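Local coordinates for protein beta-glucanase (Clostridium thermocellum, PDB 3WVJ) that probably hydrolyses mixed-linkage beta-1,3-1,4-glucans such as lichenan, as an endo-acting glycoside hydrolase of family 16, at residues G196-D199 and G200-L204; F8-F12 and S13-S17. All blocks are in the same frame, centred on the assembly; numbering follows the deposited sequence.

How the contacts relate
Both contacts are local, each within one continuous stretch of the jellyroll chain, and in each an aromatic side chain packs against residues just after it. Contact 2 (8-12 with 13-17) turns the chain out of strand 8-11 near the N-terminus; contact 1 (196-199 with 200-204) is the loop that leads from helix 192-195 into strand 204-214. Their centres lie about 30 Å apart and their nearest atoms about 15 Å apart, so they never touch. What joins them is strand 204-214: it starts at the end of contact 1 and pairs antiparallel with strand 8-11 of contact 2. The centres of contacts 1 and 2 sit about 18 and 17 Å from the centre of the chain.

Contact 1: residues G196-D199 and G200-L204; sequences GRYD and GRTPL
The ring of Tyr198 lies flat under the backbone of Gly200, one of its faces overlapped by the peptide that follows Asp199. Gly200 N stands 3.3 Å above the ring plane, over the centre, and Gly200 CA makes a CH-pi contact 3.9 Å from the ring centroid, 23° off the normal. Gly200, at positive phi, brings its bare CA and N close against the ring. With CG anti to the backbone N (chi1 175°), the tyrosine runs forward beneath the loop, and Tyr198 OH donates to Arg201 O at 2.8 Å. The hydroxyl reaches this carbonyl from well above its plane, at a C=O...O angle of 119°. Thr202 CG2 sits 3.3 Å from the same Tyr198 OH, its side chain crossing the tyrosine at about a right angle, while Leu204 CD1 comes obliquely to Tyr198 CE1 at 4.1 Å. Outside the loop, Tyr61 meets Tyr198 edge to face, and Leu51 and Ile89 also touch its side chain. On the exposed side Asp199 and Arg201 run side by side, but the carboxylate and guanidinium stay apart, with Asp199 OD2 5.0 Å from Arg201 NE. The charged pair therefore adds at most a long-range attraction; one phenol bond and the glycine peptide laid over the ring tie this loop to its buried tyrosine.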
loop_
_atom_site.group_PDB
_atom_site.type_symbol
_atom_site.label_atom_id
_atom_site.label_comp_id
_atom_site.label_asym_id
_atom_site.label_seq_id
_atom_site.Cartn_x
_atom_site.Cartn_y
_atom_site.Cartn_z
ATOM N N GLY A 196 -17.018 3.630 -4.106
ATOM C CA GLY A 196 -18.063 4.482 -3.485
ATOM C C GLY A 196 -17.647 5.953 -3.406
ATOM O O GLY A 196 -16.442 6.310 -3.605
ATOM N N ARG A 197 -18.601 6.835 -3.146
ATOM C CA ARG A 197 -18.240 8.216 -2.906
ATOM C C ARG A 197 -17.797 8.368 -1.434
ATOM O O ARG A 197 -18.453 7.836 -0.517
ATOM C CB ARG A 197 -19.406 9.152 -3.137
ATOM C CG ARG A 197 -18.933 10.593 -3.430
ATOM C CD ARG A 197 -20.033 11.658 -3.287
ATOM N NE ARG A 197 -20.244 12.070 -1.872
ATOM C CZ ARG A 197 -21.277 11.698 -1.095
ATOM N NH1 ARG A 197 -22.257 10.913 -1.594
ATOM N NH2 ARG A 197 -21.351 12.120 0.196
ATOM N N TYR A 198 -16.680 9.076 -1.229
ATOM C CA TYR A 198 -16.162 9.323 0.105
ATOM C C TYR A 198 -17.125 10.211 0.835
ATOM O O TYR A 198 -17.515 11.240 0.294
ATOM C CB TYR A 198 -14.790 9.974 0.036
ATOM C CG TYR A 198 -14.256 10.351 1.388
ATOM C CD1 TYR A 198 -14.366 9.471 2.492
ATOM C CD2 TYR A 198 -13.633 11.570 1.565
ATOM C CE1 TYR A 198 -13.872 9.845 3.742
ATOM C CE2 TYR A 198 -13.114 11.934 2.800
ATOM C CZ TYR A 198 -13.217 11.072 3.865
ATOM O OH TYR A 198 -12.679 11.462 5.051
ATOM N N ASP A 199 -17.567 9.680 1.999
ATOM C CA ASP A 199 -18.307 10.277 3.147
ATOM C C ASP A 199 -17.935 11.683 3.656
ATOM O O ASP A 199 -18.782 12.450 4.055
ATOM C CB ASP A 199 -17.968 9.352 4.365
ATOM C CG ASP A 199 -19.142 9.042 5.152
ATOM O OD1 ASP A 199 -20.032 9.889 5.117
ATOM O OD2 ASP A 199 -19.216 8.007 5.846
ATOM N N GLY A 200 -16.639 11.960 3.746
ATOM C CA GLY A 200 -16.118 13.204 4.347
ATOM C C GLY A 200 -15.865 12.995 5.832
ATOM O O GLY A 200 -15.472 13.914 6.543
ATOM N N ARG A 201 -16.066 11.766 6.280
ATOM C CA ARG A 201 -15.919 11.401 7.659
ATOM C C ARG A 201 -14.460 11.236 8.091
ATOM O O ARG A 201 -13.665 10.527 7.444
ATOM C CB ARG A 201 -16.770 10.162 7.891
ATOM C CG ARG A 201 -16.101 8.920 8.433
ATOM C CD ARG A 201 -16.185 8.911 9.935
ATOM N NE ARG A 201 -17.445 9.548 10.302
ATOM C CZ ARG A 201 -17.832 9.985 11.515
ATOM N NH1 ARG A 201 -17.078 9.850 12.609
ATOM N NH2 ARG A 201 -19.028 10.563 11.627
ATOM N N THR A 202 -14.121 11.885 9.200
ATOM C CA THR A 202 -12.744 11.884 9.737
ATOM C C THR A 202 -12.802 11.838 11.290
ATOM O O THR A 202 -13.873 11.986 11.868
ATOM C CB THR A 202 -11.996 13.142 9.294
ATOM O OG1 THR A 202 -12.801 14.256 9.608
ATOM C CG2 THR A 202 -11.822 13.157 7.737
ATOM N N PRO A 203 -11.673 11.525 11.963
ATOM C CA PRO A 203 -10.444 10.938 11.410
ATOM C C PRO A 203 -10.773 9.508 11.044
ATOM O O PRO A 203 -11.758 8.973 11.545
ATOM C CB PRO A 203 -9.470 10.958 12.629
ATOM C CG PRO A 203 -10.350 11.155 13.812
ATOM C CD PRO A 203 -11.485 11.993 13.351
ATOM N N LEU A 204 -9.959 8.906 10.197
ATOM C CA LEU A 204 -9.954 7.482 9.870
ATOM C C LEU A 204 -8.477 7.062 9.912
ATOM O O LEU A 204 -7.628 7.865 9.594
ATOM C CB LEU A 204 -10.428 7.280 8.422
ATOM C CG LEU A 204 -11.934 7.459 8.222
ATOM C CD1 LEU A 204 -12.361 7.436 6.749
ATOM C CD2 LEU A 204 -12.708 6.401 8.996
#

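Contact 2: residues F8-F12 and S13-S17; sequences FVAVF and SNFDS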
loop_
_atom_site.group_PDB
_atom_site.type_symbol
_atom_site.label_atom_id
_atom_site.label_comp_id
_atom_site.label_asym_id
_atom_site.label_seq_id
_atom_site.Cartn_x
_atom_site.Cartn_y
_atom_site.Cartn_z
ATOM N N PHE A 8 14.919 -7.736 4.403
ATOM C CA PHE A 8 14.612 -6.430 4.975
ATOM C C PHE A 8 13.433 -6.623 5.901
ATOM O O PHE A 8 12.463 -7.305 5.560
ATOM C CB PHE A 8 14.310 -5.410 3.886
ATOM C CG PHE A 8 13.858 -4.072 4.387
ATOM C CD1 PHE A 8 14.767 -3.129 4.807
ATOM C CD2 PHE A 8 12.514 -3.722 4.358
ATOM C CE1 PHE A 8 14.346 -1.880 5.264
ATOM C CE2 PHE A 8 12.095 -2.464 4.764
ATOM C CZ PHE A 8 13.013 -1.551 5.227
ATOM N N VAL A 9 13.583 -6.100 7.123
ATOM C CA VAL A 9 12.539 -6.220 8.137
ATOM C C VAL A 9 12.388 -4.892 8.824
ATOM O O VAL A 9 13.363 -4.406 9.426
ATOM C CB VAL A 9 12.924 -7.198 9.268
ATOM C CG1 VAL A 9 11.726 -7.387 10.188
ATOM C CG2 VAL A 9 13.381 -8.536 8.708
ATOM N N ALA A 10 11.185 -4.321 8.753
ATOM C CA ALA A 10 10.848 -3.166 9.524
ATOM C C ALA A 10 9.671 -3.512 10.416
ATOM O O ALA A 10 8.516 -3.544 9.943
ATOM C CB ALA A 10 10.498 -1.999 8.649
ATOM N N VAL A 11 9.915 -3.751 11.704
ATOM C CA VAL A 11 8.788 -3.913 12.617
ATOM C C VAL A 11 8.560 -2.562 13.253
ATOM O O VAL A 11 9.473 -2.074 13.956
ATOM C CB VAL A 11 9.103 -4.888 13.774
ATOM C CG1 VAL A 11 7.972 -4.856 14.779
ATOM C CG2 VAL A 11 9.287 -6.310 13.264
ATOM N N PHE A 12 7.374 -1.967 13.078
ATOM C CA PHE A 12 7.196 -0.558 13.496
ATOM C C PHE A 12 7.149 -0.286 15.012
ATOM O O PHE A 12 7.128 0.875 15.438
ATOM C CB PHE A 12 6.042 0.109 12.768
ATOM C CG PHE A 12 6.216 0.110 11.277
ATOM C CD1 PHE A 12 7.353 0.665 10.692
ATOM C CD2 PHE A 12 5.270 -0.506 10.463
ATOM C CE1 PHE A 12 7.531 0.630 9.291
ATOM C CE2 PHE A 12 5.413 -0.510 9.065
ATOM C CZ PHE A 12 6.549 0.052 8.487
ATOM N N SER A 13 7.121 -1.358 15.800
ATOM C CA SER A 13 7.304 -1.258 17.268
ATOM C C SER A 13 8.741 -0.965 17.610
ATOM O O SER A 13 9.049 -0.480 18.701
ATOM C CB SER A 13 6.830 -2.540 17.973
ATOM O OG SER A 13 7.715 -3.607 17.768
ATOM N N ASN A 14 9.641 -1.300 16.700
ATOM C CA ASN A 14 11.021 -1.011 16.909
ATOM C C ASN A 14 11.878 -1.169 15.688
ATOM O O ASN A 14 12.314 -2.282 15.421
ATOM C CB ASN A 14 11.625 -1.907 17.988
ATOM C CG ASN A 14 13.051 -1.503 18.276
ATOM O OD1 ASN A 14 13.277 -0.393 18.732
ATOM N ND2 ASN A 14 14.018 -2.336 17.906
ATOM N N PHE A 15 12.207 -0.072 15.005
ATOM C CA PHE A 15 12.854 -0.162 13.685
ATOM C C PHE A 15 13.739 1.035 13.350
ATOM O O PHE A 15 13.645 2.084 13.974
ATOM C CB PHE A 15 11.777 -0.291 12.564
ATOM C CG PHE A 15 11.031 0.993 12.278
ATOM C CD1 PHE A 15 11.144 1.615 11.040
ATOM C CD2 PHE A 15 10.216 1.574 13.225
ATOM C CE1 PHE A 15 10.450 2.775 10.743
ATOM C CE2 PHE A 15 9.521 2.759 12.944
ATOM C CZ PHE A 15 9.648 3.356 11.698
ATOM N N ASP A 16 14.547 0.878 12.306
ATOM C CA ASP A 16 15.402 1.955 11.799
ATOM C C ASP A 16 14.623 2.873 10.840
ATOM O O ASP A 16 14.463 2.617 9.632
ATOM C CB ASP A 16 16.640 1.381 11.160
ATOM C CG ASP A 16 17.523 2.427 10.594
ATOM O OD1 ASP A 16 17.357 3.615 10.949
ATOM O OD2 ASP A 16 18.380 2.061 9.783
ATOM N N SER A 17 14.133 3.926 11.470
ATOM C CA SER A 17 13.426 5.042 10.935
ATOM C C SER A 17 14.153 5.649 9.746
ATOM O O SER A 17 13.532 6.364 8.926
ATOM C CB SER A 17 13.499 6.103 12.028
ATOM O OG SER A 17 12.297 6.802 12.081
HETATM O O HOH W 1 14.519 -2.115 11.458
#
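Phe12 and Phe15 form the aromatic part of this contact, a T-shaped pair with centroids 4.9 Å apart and planes at 85°. Phe12 offers its edge: CD1 sits over the centre of the Phe15 ring, 3.7 Å from Phe15 CZ. The first torsion of Phe15, 74°, places CG between its own N and carbonyl carbon and lays the ring back under the turn, where its face receives that edge. Trp20 meets both rings, edge to face with Phe12, and Tyr66 of strand 61-72 touches both side chains as well.

Apolar and van der Waals contacts extend the aromatic pair. Ala10 CB approaches Phe15 CD1 obliquely at 4.4 Å, and Phe15 CB packs 3.2 Å from Val11 O. On the outer side, Val11 CG1 rests 3.2 Å from Ser13 OG.

Hydrogen bonding sets the bend itself. Asn14 N donates to Val11 O at 2.9 Å, with an N-H...O angle of 152°, closing a type I beta turn from Val11 to Asn14. Farther back a water bridges the two arms, donating to Val9 O and accepting from Asp16 N at 3.1 Å. The Asp16 carboxylate is held by hydrogen bonds to Ser18 OG and Gln19 NE2.

Strand 8-11 pairs antiparallel with strand 204-214, and the chain then turns through 11-14 toward strand 20-22, which pairs with strand 61-72: a beta turn with an aromatic cluster beneath it, linking two successive strands of the beta-jellyroll fold that pair with different partners in this family 16 enzyme.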